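Histidine acid phosphatase (Hafnia alvei, PDB 4ARU) belongs to branch 2 of the histidine phosphatase superfamily, the histidine acid phosphatases, and is also known as a phytase. Local coordinates at residues Q38-R52 with I223-W237. Residues are numbered along the deposited sequence; the frame is centred on the assembly and turned at random.
Sequences QWPEWPVKLGYITPR and IFLLEHAQGMPKVAW
Trp39 and Trp42 are the two bumps that loop 38-50 lays along the flank of helix 213-229, an example of loop aromatics filling hollows on a helix surface. The six-membered ring of Trp39 enters a hollow lined by Ile223, Phe224 and Trp237. Trp237 turns an edge to its face, T-shaped, with planes at 67°, whereas Phe224 meets it rim to rim, CE1 lying 3.5 Å from Trp39 CH2. The indole NE1 of Trp237 also gives a nearly straight bond, 2.8 Å, to Gln38 O, approaching above the carbonyl plane; that of Trp39 is bonded to Met31 O.

Trp42 turns its ring edge to Leu226 and Glu227 in the last helical turn. In one of its two conformers, Met232 covers a face: CE makes a CH-pi contact 3.3 Å from the five-membered ring's centroid, and SD, at 4.5 Å, a Met-aromatic one. Gln230 CB and CG pack against CZ3 and CH2. A bend at chi2 (63°) brings Gln230 OE1 to Thr50 OG1, which donates a 2.7 Å hydrogen bond to it and also caps Gly53 N in helix 51-70.

Polar links border these apolar fits. A water joins Trp42 NE1 to Glu227 OE2, and Glu227 OE1 takes the N-H of Ala236. Arg52, bonded also to His363 O, grips Ala229 O through NE (3.0 Å) and NH2 (3.1 Å) beside the Schellman turn at Gly231, so its positive charge probably stabilises the helix's carbonyl end.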
# COMPACT_ATOMS: atom_id res chain seq x y z
N GLN A 38 18.86 21.39 3.66
CA GLN A 38 18.25 21.41 2.34
C GLN A 38 17.85 20.00 1.96
O GLN A 38 18.67 19.08 2.06
CB GLN A 38 19.23 21.95 1.30
CG GLN A 38 19.80 23.30 1.69
CD GLN A 38 18.77 24.31 2.23
OE1 GLN A 38 18.88 24.80 3.38
NE2 GLN A 38 17.78 24.64 1.40
N TRP A 39 16.61 19.83 1.52
CA TRP A 39 16.18 18.56 1.03
C TRP A 39 16.94 18.16 -0.25
O TRP A 39 17.14 18.98 -1.13
CB TRP A 39 14.67 18.59 0.77
CG TRP A 39 13.85 18.65 2.03
CD1 TRP A 39 13.33 19.79 2.62
CD2 TRP A 39 13.40 17.55 2.80
NE1 TRP A 39 12.59 19.42 3.73
CE2 TRP A 39 12.64 18.07 3.88
CE3 TRP A 39 13.59 16.17 2.73
CZ2 TRP A 39 12.05 17.24 4.83
CZ3 TRP A 39 13.04 15.36 3.68
CH2 TRP A 39 12.25 15.89 4.71
N PRO A 40 17.33 16.89 -0.33
CA PRO A 40 18.14 16.47 -1.49
C PRO A 40 17.30 16.44 -2.77
O PRO A 40 16.09 16.15 -2.73
CB PRO A 40 18.64 15.08 -1.07
CG PRO A 40 17.70 14.62 -0.04
CD PRO A 40 17.36 15.87 0.73
N GLU A 41 17.92 16.75 -3.89
CA GLU A 41 17.22 16.69 -5.18
C GLU A 41 17.11 15.26 -5.66
O GLU A 41 18.09 14.50 -5.65
CB GLU A 41 17.87 17.58 -6.24
CG GLU A 41 17.39 19.05 -6.22
CD GLU A 41 15.93 19.24 -6.70
OE1 GLU A 41 14.97 19.10 -5.88
OE2 GLU A 41 15.74 19.55 -7.91
N TRP A 42 15.90 14.88 -6.10
CA TRP A 42 15.64 13.57 -6.70
C TRP A 42 15.92 13.61 -8.21
O TRP A 42 15.93 14.68 -8.83
CB TRP A 42 14.20 13.15 -6.43
CG TRP A 42 14.06 12.67 -5.04
CD1 TRP A 42 14.11 13.42 -3.87
CD2 TRP A 42 13.87 11.33 -4.62
NE1 TRP A 42 13.97 12.62 -2.78
CE2 TRP A 42 13.83 11.32 -3.21
CE3 TRP A 42 13.72 10.13 -5.30
CZ2 TRP A 42 13.65 10.15 -2.48
CZ3 TRP A 42 13.55 8.97 -4.57
CH2 TRP A 42 13.54 8.98 -3.19
N PRO A 43 16.17 12.44 -8.81
CA PRO A 43 16.60 12.41 -10.21
C PRO A 43 15.43 12.31 -11.20
O PRO A 43 15.67 12.13 -12.40
CB PRO A 43 17.44 11.15 -10.27
CG PRO A 43 16.76 10.26 -9.32
CD PRO A 43 16.38 11.13 -8.16
N VAL A 44 14.21 12.50 -10.71
CA VAL A 44 13.02 12.50 -11.53
C VAL A 44 12.09 13.56 -10.96
O VAL A 44 12.26 14.04 -9.85
CB VAL A 44 12.28 11.14 -11.47
CG1 VAL A 44 13.14 10.02 -12.06
CG2 VAL A 44 11.84 10.78 -10.07
N LYS A 45 11.09 13.87 -11.76
CA LYS A 45 10.01 14.76 -11.37
C LYS A 45 9.36 14.30 -10.09
O LYS A 45 9.21 13.11 -9.83
CB LYS A 45 9.01 14.76 -12.51
CG LYS A 45 7.86 15.74 -12.35
CD LYS A 45 6.98 15.72 -13.55
CE LYS A 45 5.77 16.60 -13.31
NZ LYS A 45 4.93 16.57 -14.50
N LEU A 46 8.89 15.25 -9.31
CA LEU A 46 8.16 14.91 -8.14
C LEU A 46 7.03 13.96 -8.43
O LEU A 46 6.32 14.11 -9.42
CB LEU A 46 7.64 16.14 -7.44
CG LEU A 46 8.70 17.05 -6.82
CD1 LEU A 46 7.98 18.15 -6.08
CD2 LEU A 46 9.69 16.38 -5.86
N GLY A 47 6.88 12.94 -7.59
CA GLY A 47 5.88 11.94 -7.77
C GLY A 47 6.15 10.83 -8.77
O GLY A 47 5.36 9.88 -8.82
N TYR A 48 7.23 10.94 -9.53
CA TYR A 48 7.54 9.86 -10.47
C TYR A 48 8.26 8.72 -9.77
O TYR A 48 9.02 8.91 -8.83
CB TYR A 48 8.43 10.38 -11.61
CG TYR A 48 7.70 11.07 -12.75
CD1 TYR A 48 6.37 11.50 -12.65
CD2 TYR A 48 8.32 11.22 -13.97
CE1 TYR A 48 5.73 12.14 -13.71
CE2 TYR A 48 7.70 11.87 -15.03
CZ TYR A 48 6.39 12.32 -14.90
OH TYR A 48 5.77 12.95 -16.00
N ILE A 49 8.06 7.50 -10.25
CA ILE A 49 8.92 6.39 -9.87
C ILE A 49 10.29 6.65 -10.45
O ILE A 49 10.43 7.25 -11.51
CB ILE A 49 8.37 5.05 -10.40
CG1 ILE A 49 9.08 3.85 -9.77
CG2 ILE A 49 8.44 4.96 -11.89
CD1 ILE A 49 8.35 2.53 -10.04
N THR A 50 11.34 6.30 -9.73
CA THR A 50 12.72 6.42 -10.25
C THR A 50 13.15 5.16 -10.98
O THR A 50 12.55 4.07 -10.80
CB THR A 50 13.77 6.61 -9.10
OG1 THR A 50 13.77 5.44 -8.26
CG2 THR A 50 13.41 7.83 -8.28
N PRO A 51 14.20 5.27 -11.81
CA PRO A 51 14.69 4.04 -12.47
C PRO A 51 15.08 2.95 -11.46
O PRO A 51 14.85 1.75 -11.67
CB PRO A 51 15.81 4.55 -13.34
CG PRO A 51 15.45 5.98 -13.64
CD PRO A 51 14.73 6.49 -12.42
N ARG A 52 15.63 3.37 -10.32
CA ARG A 52 15.93 2.39 -9.29
C ARG A 52 14.64 1.76 -8.75
O ARG A 52 14.62 0.58 -8.49
CB ARG A 52 16.75 3.04 -8.16
CG ARG A 52 16.93 2.17 -6.95
CD ARG A 52 18.12 2.65 -6.19
NE ARG A 52 18.16 2.06 -4.86
CZ ARG A 52 19.25 1.75 -4.19
NH1 ARG A 52 20.46 1.89 -4.70
NH2 ARG A 52 19.08 1.27 -2.97
N ILE A 223 9.31 10.00 3.49
CA ILE A 223 10.33 10.52 2.57
C ILE A 223 11.72 9.99 2.95
O ILE A 223 12.51 9.62 2.08
CB ILE A 223 10.29 12.06 2.45
CG1 ILE A 223 8.97 12.43 1.74
CG2 ILE A 223 11.57 12.59 1.80
CD1 ILE A 223 8.65 13.90 1.81
N PHE A 224 12.07 9.95 4.24
CA PHE A 224 13.35 9.42 4.63
C PHE A 224 13.48 7.96 4.21
O PHE A 224 14.52 7.55 3.73
CB PHE A 224 13.56 9.54 6.14
CG PHE A 224 13.53 10.96 6.67
CD1 PHE A 224 13.96 12.05 5.95
CD2 PHE A 224 13.10 11.17 7.96
CE1 PHE A 224 13.94 13.34 6.48
CE2 PHE A 224 13.07 12.47 8.51
CZ PHE A 224 13.48 13.53 7.77
N LEU A 225 12.42 7.18 4.41
CA LEU A 225 12.46 5.78 4.02
C LEU A 225 12.68 5.67 2.50
O LEU A 225 13.42 4.80 2.03
CB LEU A 225 11.15 5.12 4.40
CG LEU A 225 11.15 3.60 4.14
CD1 LEU A 225 10.64 2.90 5.35
CD2 LEU A 225 10.40 3.20 2.90
N LEU A 226 12.00 6.53 1.76
CA LEU A 226 12.17 6.56 0.31
C LEU A 226 13.59 6.92 -0.10
O LEU A 226 14.16 6.31 -0.98
CB LEU A 226 11.16 7.46 -0.40
CG LEU A 226 9.70 7.01 -0.33
CD1 LEU A 226 8.70 8.10 -0.76
CD2 LEU A 226 9.51 5.79 -1.19
N GLU A 227 14.19 7.89 0.59
CA GLU A 227 15.57 8.28 0.31
C GLU A 227 16.50 7.06 0.50
O GLU A 227 17.41 6.80 -0.26
CB GLU A 227 16.05 9.36 1.26
CG GLU A 227 15.38 10.74 1.04
CD GLU A 227 15.76 11.75 2.10
OE1 GLU A 227 16.45 11.35 3.05
OE2 GLU A 227 15.38 12.94 1.98
N HIS A 228 16.24 6.34 1.58
CA HIS A 228 17.01 5.16 1.90
C HIS A 228 16.85 4.03 0.89
O HIS A 228 17.82 3.42 0.44
CB HIS A 228 16.65 4.70 3.31
CG HIS A 228 17.54 3.61 3.85
ND1 HIS A 228 18.77 3.87 4.42
CD2 HIS A 228 17.35 2.27 3.91
CE1 HIS A 228 19.29 2.72 4.84
NE2 HIS A 228 18.47 1.74 4.51
N ALA A 229 15.61 3.82 0.50
CA ALA A 229 15.29 2.81 -0.50
C ALA A 229 15.84 3.16 -1.89
O ALA A 229 16.15 2.25 -2.67
CB ALA A 229 13.80 2.66 -0.58
N GLN A 230 16.03 4.45 -2.15
CA GLN A 230 16.59 5.00 -3.38
C GLN A 230 18.12 4.94 -3.36
O GLN A 230 18.80 5.21 -4.37
CB GLN A 230 16.07 6.43 -3.54
CG GLN A 230 16.64 7.20 -4.72
CD GLN A 230 16.29 6.60 -6.07
OE1 GLN A 230 15.40 5.78 -6.17
NE2 GLN A 230 16.98 7.03 -7.11
N GLY A 231 18.68 4.63 -2.20
CA GLY A 231 20.11 4.62 -2.06
C GLY A 231 20.79 5.96 -2.12
O GLY A 231 21.99 6.08 -2.46
N MET A 232 20.09 7.00 -1.68
CA MET A 232 20.71 8.31 -1.63
C MET A 232 21.87 8.28 -0.65
O MET A 232 21.83 7.56 0.35
CB MET A 232 19.72 9.34 -1.18
CG MET A 232 18.62 9.45 -2.16
SD MET A 232 17.84 11.01 -1.93
CE MET A 232 17.08 11.13 -3.54
N PRO A 233 22.95 9.02 -0.94
CA PRO A 233 24.15 9.01 -0.10
C PRO A 233 23.89 9.65 1.25
O PRO A 233 24.50 9.20 2.24
CB PRO A 233 25.17 9.80 -0.92
CG PRO A 233 24.37 10.69 -1.80
CD PRO A 233 23.12 9.89 -2.12
N LYS A 234 22.97 10.63 1.32
CA LYS A 234 22.55 11.19 2.60
C LYS A 234 21.05 11.09 2.81
O LYS A 234 20.24 11.69 2.08
CB LYS A 234 22.99 12.65 2.72
CG LYS A 234 24.49 12.82 2.90
CD LYS A 234 24.92 12.24 4.25
CE LYS A 234 26.34 12.58 4.64
NZ LYS A 234 26.64 11.86 5.92
N VAL A 235 20.68 10.27 3.80
CA VAL A 235 19.29 10.06 4.20
C VAL A 235 19.06 10.88 5.45
O VAL A 235 19.80 10.77 6.42
CB VAL A 235 19.02 8.57 4.50
CG1 VAL A 235 17.65 8.37 5.09
CG2 VAL A 235 19.20 7.75 3.22
N ALA A 236 18.07 11.75 5.40
CA ALA A 236 17.76 12.58 6.54
C ALA A 236 19.03 13.24 7.09
O ALA A 236 19.25 13.34 8.29
CB ALA A 236 17.06 11.77 7.62
N TRP A 237 19.85 13.76 6.18
CA TRP A 237 21.06 14.50 6.56
C TRP A 237 22.02 13.76 7.49
O TRP A 237 22.73 14.36 8.29
CB TRP A 237 20.71 15.90 7.09
CG TRP A 237 19.67 16.55 6.20
CD1 TRP A 237 19.91 17.16 5.02
CD2 TRP A 237 18.27 16.60 6.40
NE1 TRP A 237 18.74 17.56 4.45
CE2 TRP A 237 17.70 17.22 5.28
CE3 TRP A 237 17.43 16.15 7.42
CZ2 TRP A 237 16.33 17.42 5.14
CZ3 TRP A 237 16.05 16.36 7.26
CH2 TRP A 237 15.54 17.00 6.15
O HOH W 1 13.89 13.68 -0.09